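Local coordinates for protein peptidoglycan-N-acetylmuramic acid deacetylase PdaA (Bacillus subtilis, PDB 1NY1) that removes the acetyl group from N-acetylmuramic acid residues of peptidoglycan, leading to muramic delta-lactam in the spore cortex, and is required for germination, at residues K179-P192 with E207-Y221. Residues are numbered along the deposited sequence; the frame is centred on the assembly and turned at random.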
loop_
_atom_site.group_PDB
_atom_site.type_symbol
_atom_site.label_atom_id
_atom_site.label_comp_id
_atom_site.label_asym_id
_atom_site.label_seq_id
_atom_site.Cartn_x
_atom_site.Cartn_y
_atom_site.Cartn_z
ATOM N N LYS A 179 -2.395 12.469 16.633
ATOM C CA LYS A 179 -1.970 11.112 16.927
ATOM C C LYS A 179 -3.074 10.168 17.374
ATOM O O LYS A 179 -3.194 9.061 16.854
ATOM C CB LYS A 179 -0.874 11.125 17.990
ATOM C CG LYS A 179 -0.179 9.787 18.120
ATOM C CD LYS A 179 0.854 9.767 19.231
ATOM C CE LYS A 179 0.208 9.694 20.603
ATOM N NZ LYS A 179 1.223 9.372 21.656
ATOM N N LYS A 180 -3.874 10.595 18.346
ATOM C CA LYS A 180 -4.937 9.743 18.846
ATOM C C LYS A 180 -5.901 9.274 17.758
ATOM O O LYS A 180 -6.280 8.105 17.733
ATOM C CB LYS A 180 -5.699 10.462 19.964
ATOM C CG LYS A 180 -6.848 9.665 20.562
ATOM C CD LYS A 180 -7.515 10.444 21.685
ATOM C CE LYS A 180 -8.849 9.832 22.076
ATOM N NZ LYS A 180 -8.717 8.405 22.464
ATOM N N TYR A 181 -6.289 10.167 16.853
ATOM C CA TYR A 181 -7.219 9.792 15.789
ATOM C C TYR A 181 -6.701 8.614 14.963
ATOM O O TYR A 181 -7.418 7.635 14.738
ATOM C CB TYR A 181 -7.480 10.973 14.852
ATOM C CG TYR A 181 -8.539 10.687 13.813
ATOM C CD1 TYR A 181 -9.892 10.734 14.145
ATOM C CD2 TYR A 181 -8.193 10.339 12.508
ATOM C CE1 TYR A 181 -10.878 10.442 13.206
ATOM C CE2 TYR A 181 -9.175 10.042 11.558
ATOM C CZ TYR A 181 -10.515 10.097 11.917
ATOM O OH TYR A 181 -11.495 9.806 10.993
ATOM N N ALA A 182 -5.454 8.718 14.512
ATOM C CA ALA A 182 -4.829 7.676 13.696
ATOM C C ALA A 182 -4.581 6.402 14.490
ATOM O O ALA A 182 -4.850 5.299 14.015
ATOM C CB ALA A 182 -3.503 8.189 13.125
ATOM N N TYR A 183 -4.041 6.567 15.691
ATOM C CA TYR A 183 -3.757 5.433 16.554
ATOM C C TYR A 183 -5.032 4.631 16.821
ATOM O O TYR A 183 -5.056 3.416 16.639
ATOM C CB TYR A 183 -3.146 5.920 17.869
ATOM C CG TYR A 183 -3.056 4.855 18.934
ATOM C CD1 TYR A 183 -4.095 4.670 19.848
ATOM C CD2 TYR A 183 -1.948 4.013 19.014
ATOM C CE1 TYR A 183 -4.032 3.674 20.816
ATOM C CE2 TYR A 183 -1.878 3.008 19.978
ATOM C CZ TYR A 183 -2.920 2.846 20.873
ATOM O OH TYR A 183 -2.852 1.856 21.829
ATOM N N ASP A 184 -6.092 5.311 17.241
ATOM C CA ASP A 184 -7.347 4.626 17.528
ATOM C C ASP A 184 -7.867 3.816 16.349
ATOM O O ASP A 184 -8.419 2.730 16.535
ATOM C CB ASP A 184 -8.415 5.620 17.990
ATOM C CG ASP A 184 -8.192 6.091 19.413
ATOM O OD1 ASP A 184 -7.428 5.418 20.143
ATOM O OD2 ASP A 184 -8.790 7.119 19.809
ATOM N N HIS A 185 -7.704 4.337 15.135
ATOM C CA HIS A 185 -8.156 3.607 13.958
ATOM C C HIS A 185 -7.329 2.362 13.678
ATOM O O HIS A 185 -7.877 1.323 13.327
ATOM C CB HIS A 185 -8.157 4.516 12.721
ATOM C CG HIS A 185 -9.475 5.177 12.470
ATOM N ND1 HIS A 185 -9.639 6.544 12.486
ATOM C CD2 HIS A 185 -10.698 4.653 12.223
ATOM C CE1 HIS A 185 -10.908 6.834 12.260
ATOM N NE2 HIS A 185 -11.571 5.704 12.097
HETATM N N MSE A 186 -6.014 2.463 13.836
HETATM C CA MSE A 186 -5.143 1.326 13.582
HETATM C C MSE A 186 -5.353 0.200 14.581
HETATM O O MSE A 186 -5.169 -0.969 14.251
HETATM C CB MSE A 186 -3.688 1.770 13.587
HETATM C CG MSE A 186 -3.336 2.641 12.395
HETATM SE SE MSE A 186 -1.452 3.007 12.251
HETATM C CE MSE A 186 -1.343 4.615 13.296
ATOM N N ILE A 187 -5.762 0.556 15.793
ATOM C CA ILE A 187 -6.012 -0.436 16.825
ATOM C C ILE A 187 -7.402 -1.044 16.641
ATOM O O ILE A 187 -7.562 -2.265 16.648
ATOM C CB ILE A 187 -5.915 0.195 18.233
ATOM C CG1 ILE A 187 -4.488 0.702 18.485
ATOM C CG2 ILE A 187 -6.365 -0.816 19.290
ATOM C CD1 ILE A 187 -3.404 -0.374 18.457
ATOM N N LYS A 188 -8.404 -0.190 16.460
ATOM C CA LYS A 188 -9.778 -0.655 16.302
ATOM C C LYS A 188 -10.030 -1.479 15.045
ATOM O O LYS A 188 -10.759 -2.469 15.091
ATOM C CB LYS A 188 -10.744 0.535 16.343
ATOM C CG LYS A 188 -12.221 0.147 16.241
ATOM C CD LYS A 188 -13.129 1.196 16.880
ATOM C CE LYS A 188 -12.976 2.558 16.221
ATOM N NZ LYS A 188 -13.650 3.644 16.992
ATOM N N GLN A 189 -9.430 -1.086 13.925
ATOM C CA GLN A 189 -9.644 -1.818 12.679
ATOM C C GLN A 189 -8.752 -3.034 12.491
ATOM O O GLN A 189 -8.913 -3.773 11.526
ATOM C CB GLN A 189 -9.486 -0.873 11.479
ATOM C CG GLN A 189 -10.560 0.205 11.434
ATOM C CD GLN A 189 -10.521 1.036 10.167
ATOM O OE1 GLN A 189 -10.490 0.497 9.061
ATOM N NE2 GLN A 189 -10.552 2.353 10.321
ATOM N N ALA A 190 -7.819 -3.247 13.412
ATOM C CA ALA A 190 -6.904 -4.378 13.301
ATOM C C ALA A 190 -7.609 -5.719 13.191
ATOM O O ALA A 190 -8.624 -5.965 13.841
ATOM C CB ALA A 190 -5.947 -4.395 14.485
ATOM N N HIS A 191 -7.067 -6.580 12.339
ATOM C CA HIS A 191 -7.609 -7.910 12.161
ATOM C C HIS A 191 -6.577 -8.826 11.522
ATOM O O HIS A 191 -5.606 -8.370 10.907
ATOM C CB HIS A 191 -8.892 -7.881 11.319
ATOM C CG HIS A 191 -8.770 -7.133 10.026
ATOM N ND1 HIS A 191 -8.343 -7.722 8.855
ATOM C CD2 HIS A 191 -9.049 -5.845 9.717
ATOM C CE1 HIS A 191 -8.366 -6.829 7.880
ATOM N NE2 HIS A 191 -8.792 -5.681 8.377
ATOM N N PRO A 192 -6.755 -10.138 11.699
ATOM C CA PRO A 192 -5.837 -11.124 11.129
ATOM C C PRO A 192 -5.751 -10.954 9.613
ATOM O O PRO A 192 -6.771 -10.864 8.926
ATOM C CB PRO A 192 -6.476 -12.444 11.538
ATOM C CG PRO A 192 -7.038 -12.119 12.885
ATOM C CD PRO A 192 -7.689 -10.775 12.645
ATOM N N GLU A 207 4.324 9.048 14.989
ATOM C CA GLU A 207 4.165 8.758 16.409
ATOM C C GLU A 207 2.987 7.802 16.613
ATOM O O GLU A 207 3.049 6.896 17.444
ATOM C CB GLU A 207 3.926 10.056 17.194
ATOM C CG GLU A 207 5.134 11.002 17.330
ATOM C CD GLU A 207 5.563 11.678 16.025
ATOM O OE1 GLU A 207 4.769 11.729 15.062
ATOM O OE2 GLU A 207 6.703 12.184 15.976
ATOM N N ALA A 208 1.910 8.003 15.856
ATOM C CA ALA A 208 0.751 7.126 15.979
ATOM C C ALA A 208 1.162 5.716 15.564
ATOM O O ALA A 208 0.814 4.741 16.229
ATOM C CB ALA A 208 -0.399 7.624 15.098
ATOM N N LEU A 209 1.917 5.610 14.472
ATOM C CA LEU A 209 2.370 4.310 13.983
ATOM C C LEU A 209 3.282 3.631 15.004
ATOM O O LEU A 209 3.200 2.418 15.222
ATOM C CB LEU A 209 3.116 4.468 12.654
ATOM C CG LEU A 209 3.668 3.191 12.000
ATOM C CD1 LEU A 209 2.526 2.257 11.597
ATOM C CD2 LEU A 209 4.480 3.576 10.771
ATOM N N ASP A 210 4.155 4.417 15.625
ATOM C CA ASP A 210 5.072 3.895 16.635
ATOM C C ASP A 210 4.250 3.233 17.756
ATOM O O ASP A 210 4.509 2.087 18.133
ATOM C CB ASP A 210 5.925 5.048 17.182
ATOM C CG ASP A 210 7.074 4.581 18.060
ATOM O OD1 ASP A 210 7.253 3.355 18.269
ATOM O OD2 ASP A 210 7.811 5.464 18.543
ATOM N N ASP A 211 3.252 3.949 18.272
ATOM C CA ASP A 211 2.398 3.428 19.342
ATOM C C ASP A 211 1.569 2.232 18.893
ATOM O O ASP A 211 1.395 1.265 19.638
ATOM C CB ASP A 211 1.443 4.513 19.856
ATOM C CG ASP A 211 2.165 5.653 20.557
ATOM O OD1 ASP A 211 3.400 5.572 20.728
ATOM O OD2 ASP A 211 1.490 6.630 20.939
ATOM N N ALA A 212 1.047 2.306 17.675
ATOM C CA ALA A 212 0.225 1.235 17.128
ATOM C C ALA A 212 1.008 -0.065 17.001
ATOM O O ALA A 212 0.520 -1.124 17.382
ATOM C CB ALA A 212 -0.336 1.647 15.767
ATOM N N ILE A 213 2.220 0.008 16.460
ATOM C CA ILE A 213 3.024 -1.201 16.315
ATOM C C ILE A 213 3.352 -1.755 17.698
ATOM O O ILE A 213 3.202 -2.952 17.949
ATOM C CB ILE A 213 4.338 -0.929 15.556
ATOM C CG1 ILE A 213 4.025 -0.551 14.107
ATOM C CG2 ILE A 213 5.221 -2.180 15.576
ATOM C CD1 ILE A 213 5.233 -0.089 13.332
ATOM N N THR A 214 3.796 -0.884 18.597
ATOM C CA THR A 214 4.128 -1.321 19.943
ATOM C C THR A 214 2.952 -2.074 20.568
ATOM O O THR A 214 3.100 -3.223 20.984
ATOM C CB THR A 214 4.505 -0.128 20.846
ATOM O OG1 THR A 214 5.624 0.563 20.281
ATOM C CG2 THR A 214 4.881 -0.616 22.242
ATOM N N ASP A 215 1.782 -1.445 20.613
ATOM C CA ASP A 215 0.611 -2.083 21.212
ATOM C C ASP A 215 0.071 -3.292 20.450
ATOM O O ASP A 215 -0.428 -4.240 21.065
ATOM C CB ASP A 215 -0.507 -1.060 21.423
ATOM C CG ASP A 215 -0.145 -0.017 22.460
ATOM O OD1 ASP A 215 0.359 -0.399 23.544
ATOM O OD2 ASP A 215 -0.368 1.186 22.201
ATOM N N LEU A 216 0.154 -3.269 19.122
ATOM C CA LEU A 216 -0.329 -4.399 18.336
ATOM C C LEU A 216 0.582 -5.604 18.560
ATOM O O LEU A 216 0.113 -6.742 18.633
ATOM C CB LEU A 216 -0.401 -4.024 16.848
ATOM C CG LEU A 216 -1.623 -3.166 16.496
ATOM C CD1 LEU A 216 -1.490 -2.588 15.093
ATOM C CD2 LEU A 216 -2.879 -4.019 16.600
ATOM N N LYS A 217 1.884 -5.358 18.683
ATOM C CA LYS A 217 2.822 -6.447 18.927
ATOM C C LYS A 217 2.512 -7.075 20.285
ATOM O O LYS A 217 2.498 -8.301 20.422
ATOM C CB LYS A 217 4.267 -5.945 18.926
ATOM C CG LYS A 217 4.891 -5.823 17.542
ATOM C CD LYS A 217 6.374 -5.541 17.656
ATOM C CE LYS A 217 7.054 -5.543 16.303
ATOM N NZ LYS A 217 8.529 -5.315 16.418
ATOM N N LYS A 218 2.268 -6.232 21.286
ATOM C CA LYS A 218 1.959 -6.728 22.621
ATOM C C LYS A 218 0.718 -7.623 22.595
ATOM O O LYS A 218 0.640 -8.607 23.334
ATOM C CB LYS A 218 1.748 -5.562 23.594
ATOM C CG LYS A 218 1.499 -6.020 25.026
ATOM C CD LYS A 218 1.397 -4.857 26.004
ATOM C CE LYS A 218 1.199 -5.368 27.429
ATOM N NZ LYS A 218 1.105 -4.259 28.416
ATOM N N GLN A 219 -0.246 -7.282 21.744
ATOM C CA GLN A 219 -1.473 -8.068 21.613
ATOM C C GLN A 219 -1.206 -9.434 20.994
ATOM O O GLN A 219 -2.042 -10.332 21.078
ATOM C CB GLN A 219 -2.498 -7.342 20.743
ATOM C CG GLN A 219 -3.164 -6.154 21.393
ATOM C CD GLN A 219 -4.206 -5.527 20.483
ATOM O OE1 GLN A 219 -5.034 -6.229 19.898
ATOM N NE2 GLN A 219 -4.174 -4.204 20.365
ATOM N N GLY A 220 -0.055 -9.582 20.348
ATOM C CA GLY A 220 0.272 -10.855 19.734
ATOM C C GLY A 220 0.322 -10.824 18.218
ATOM O O GLY A 220 0.363 -11.875 17.576
ATOM N N TYR A 221 0.310 -9.624 17.642
ATOM C CA TYR A 221 0.375 -9.463 16.189
ATOM C C TYR A 221 1.816 -9.443 15.710
ATOM O O TYR A 221 2.713 -8.961 16.408
ATOM C CB TYR A 221 -0.285 -8.147 15.749
ATOM C CG TYR A 221 -1.782 -8.214 15.555
ATOM C CD1 TYR A 221 -2.332 -8.751 14.395
ATOM C CD2 TYR A 221 -2.649 -7.741 16.539
ATOM C CE1 TYR A 221 -3.715 -8.817 14.218
ATOM C CE2 TYR A 221 -4.032 -7.805 16.373
ATOM C CZ TYR A 221 -4.556 -8.344 15.212
ATOM O OH TYR A 221 -5.921 -8.427 15.056
HETATM O O HOH W 1 -6.663 -4.179 18.391
#
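The ring of Tyr183 lies edge-on against helix 207-219, with Ala208 O and Ala212 N near its plane; Ile187 CG1, one turn on in the same helix, sits 3.6 Å above one face, offset toward the rim. With CG anti to the backbone N (chi1 169°), the ring fills a hole between Ala208, Asp211, Ala212 and Asp215, a knobs-into-holes fit. Tyr183 OH donates to Asp215 OD2 at 2.6 Å, from well above the carboxylate plane. The Tyr221 ring has Leu216 O and Gln219 OE1 in plane at its edge, Pro192 N near the plane, and a cation-pi contact with Lys43; its OH lies 3.4 Å from His191 CA.

Ile187 is a second knob, among Ala212, Asp215, Leu216 and Gln219, its CD1 on Leu216 CG. Ala190 CB packs against Leu216 CD2. Small residues let the axes of the two helical segments approach to 8.4 Å at a crossing angle of -32°: Ala208 CB is a knob among Lys179, Ala182, Tyr183 and Met186. CG of Lys179 rests on Ala208 CA, CD passes Glu207 CB, and a bend at chi3 (75°) brings NZ to 2.8 Å from Asp211 OD2, nearly along its C-O axis. Replacing Lys179 by alanine would probably leave the Asp211 carboxylate without its cation and open a gap beside Ala208 CA.

Two helices of the NodB-homology fold thus enclose an apolar seam facing strand 194-198, clasped by one charged bond, probably strengthened by charge, and one neutral phenol.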